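Local coordinates for protein putative metal-dependent hydrolase (Bacillus subtilis, PDB 6KNS) that carries two zinc ions in a metallo-beta-lactamase fold and is probably a metal-dependent hydrolase, perhaps acting in tRNA 3'-end processing like short-form RNase Z relatives, at residues 142-147 / 158-163. Residues are numbered along the deposited sequence; the frame is centred on the assembly and turned at random.
With ZN (zinc ion), chain H; ZN (zinc ion), chain G.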
loop_
_atom_site.group_PDB
_atom_site.type_symbol
_atom_site.label_atom_id
_atom_site.label_comp_id
_atom_site.label_asym_id
_atom_site.label_seq_id
_atom_site.Cartn_x
_atom_site.Cartn_y
_atom_site.Cartn_z
ATOM N N VAL A 142 10.162 -17.794 1.574
ATOM C CA VAL A 142 11.230 -16.991 0.974
ATOM C C VAL A 142 12.220 -16.650 2.069
ATOM O O VAL A 142 11.907 -16.749 3.252
ATOM C CB VAL A 142 10.736 -15.682 0.292
ATOM C CG1 VAL A 142 9.832 -15.987 -0.936
ATOM C CG2 VAL A 142 10.042 -14.721 1.292
ATOM N N THR A 143 13.425 -16.262 1.677
ATOM C CA THR A 143 14.453 -15.846 2.601
ATOM C C THR A 143 13.916 -14.750 3.505
ATOM O O THR A 143 13.319 -13.768 3.044
ATOM C CB THR A 143 15.679 -15.316 1.830
ATOM O OG1 THR A 143 16.111 -16.335 0.952
ATOM C CG2 THR A 143 16.825 -14.954 2.744
ATOM N N CYS A 144 14.081 -14.932 4.801
ATOM C CA CYS A 144 13.531 -13.953 5.717
ATOM C C CYS A 144 14.407 -13.913 6.951
ATOM O O CYS A 144 14.959 -14.957 7.330
ATOM C CB CYS A 144 12.053 -14.292 6.036
ATOM S SG CYS A 144 11.319 -13.186 7.219
ATOM N N TYR A 145 14.590 -12.713 7.544
ATOM C CA TYR A 145 15.404 -12.598 8.771
ATOM C C TYR A 145 14.647 -11.956 9.914
ATOM O O TYR A 145 14.089 -10.878 9.760
ATOM C CB TYR A 145 16.718 -11.822 8.529
ATOM C CG TYR A 145 17.629 -12.555 7.622
ATOM C CD1 TYR A 145 18.599 -13.421 8.116
ATOM C CD2 TYR A 145 17.473 -12.448 6.260
ATOM C CE1 TYR A 145 19.430 -14.147 7.243
ATOM C CE2 TYR A 145 18.286 -13.150 5.389
ATOM C CZ TYR A 145 19.265 -13.984 5.877
ATOM O OH TYR A 145 20.034 -14.669 4.971
ATOM N N ALA A 146 14.693 -12.625 11.078
ATOM C CA ALA A 146 14.239 -12.050 12.331
ATOM C C ALA A 146 15.277 -11.052 12.787
ATOM O O ALA A 146 16.415 -11.113 12.323
ATOM C CB ALA A 146 14.028 -13.119 13.376
ATOM N N MET A 147 14.887 -10.121 13.657
ATOM C CA MET A 147 15.788 -9.065 14.095
ATOM C C MET A 147 15.770 -8.873 15.602
ATOM O O MET A 147 14.722 -8.946 16.234
ATOM C CB MET A 147 15.416 -7.747 13.451
ATOM C CG MET A 147 15.417 -7.777 11.945
ATOM S SD MET A 147 14.679 -6.279 11.275
ATOM C CE MET A 147 14.367 -6.910 9.626
ATOM N N TYR A 158 12.004 -9.067 17.053
ATOM C CA TYR A 158 10.957 -9.191 16.047
ATOM C C TYR A 158 11.223 -10.477 15.286
ATOM O O TYR A 158 12.282 -10.623 14.700
ATOM C CB TYR A 158 11.054 -8.008 15.082
ATOM C CG TYR A 158 10.151 -8.028 13.897
ATOM C CD1 TYR A 158 8.791 -8.309 14.033
ATOM C CD2 TYR A 158 10.641 -7.722 12.612
ATOM C CE1 TYR A 158 7.923 -8.283 12.911
ATOM C CE2 TYR A 158 9.795 -7.691 11.492
ATOM C CZ TYR A 158 8.444 -7.966 11.647
ATOM O OH TYR A 158 7.606 -7.939 10.561
ATOM N N THR A 159 10.293 -11.418 15.321
ATOM C CA THR A 159 10.471 -12.696 14.643
ATOM C C THR A 159 10.363 -12.583 13.122
ATOM O O THR A 159 10.677 -13.538 12.416
ATOM C CB THR A 159 9.390 -13.739 15.059
ATOM O OG1 THR A 159 8.094 -13.271 14.638
ATOM C CG2 THR A 159 9.384 -13.986 16.558
ATOM N N ALA A 160 9.886 -11.453 12.596
ATOM C CA ALA A 160 9.435 -11.427 11.226
ATOM C C ALA A 160 8.501 -12.638 11.042
ATOM O O ALA A 160 7.748 -13.000 11.969
ATOM C CB ALA A 160 10.610 -11.434 10.244
ATOM N N ASP A 161 8.536 -13.256 9.868
ATOM C CA ASP A 161 7.696 -14.408 9.582
ATOM C C ASP A 161 8.488 -15.671 9.709
ATOM O O ASP A 161 9.567 -15.777 9.131
ATOM C CB ASP A 161 7.217 -14.367 8.151
ATOM C CG ASP A 161 6.193 -13.279 7.899
ATOM O OD1 ASP A 161 5.987 -12.343 8.715
ATOM O OD2 ASP A 161 5.574 -13.425 6.858
ATOM N N SER A 162 7.933 -16.662 10.392
ATOM C CA SER A 162 8.610 -17.961 10.510
ATOM C C SER A 162 7.665 -19.029 11.029
ATOM O O SER A 162 6.731 -18.729 11.775
ATOM C CB SER A 162 9.768 -17.829 11.491
ATOM O OG SER A 162 10.603 -18.976 11.492
ATOM N N SER A 163 7.901 -20.274 10.644
ATOM C CA SER A 163 7.404 -21.401 11.436
ATOM C C SER A 163 8.401 -21.634 12.578
ATOM O O SER A 163 9.496 -21.042 12.617
ATOM C CB SER A 163 7.253 -22.684 10.592
ATOM O OG SER A 163 8.495 -23.111 10.054
HETATM ZN ZN ZN H . 6.118 -13.700 4.573
HETATM ZN ZN ZN G . 4.219 -11.752 6.191
#
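At the zinc end of a metallo-beta-lactamase sheet, Met147 and Tyr158 form an antiparallel hydrogen-bonded pair; the two segments stay close through Ala146 and Thr159, then part toward Cys144 and Asp161. Met147 N donates to Tyr158 O at 2.9 Å, and Tyr158 N returns a bond to Met147 O at 2.8 Å; N-H...O angles of 167° and 174° show both to be nearly straight. The pair's side chains share one face of the sheet, where Met147 SD lies 4.5 Å from Tyr158 CD2, at the ring edge and near its plane. With CG anti to the backbone N (chi1 174°), the Tyr158 ring lies so that Ala160 N sits 3.5 Å above its plane, over the centre of one face, while its OH is hydrogen-bonded to Asp40.

Beyond this pair the regular bonding gives way to packing. Ala146 CB sits 3.3 Å from Tyr158 O and also touches Thr159 O, its own backbone pairing instead with Leu136 on the adjoining strand. The chain then turns at Ala160, whose positive phi accompanies a methyl directed at segment 142-147: CB meets Tyr145 O and, at 3.6 Å, Cys144 SG. That sulfur also approaches Asp161 O, which accepts a hydrogen bond from Thr138 OG1.

Asp161 OD2 bridges both zinc ions, at 2.4 and 2.3 Å; His65, His67 and His140 complete one site, Asp69, His70 and His217 the other. A loop leaving a strand end to present a metal-bridging aspartate is characteristic of the dinuclear zinc site of the metallo-beta-lactamase fold.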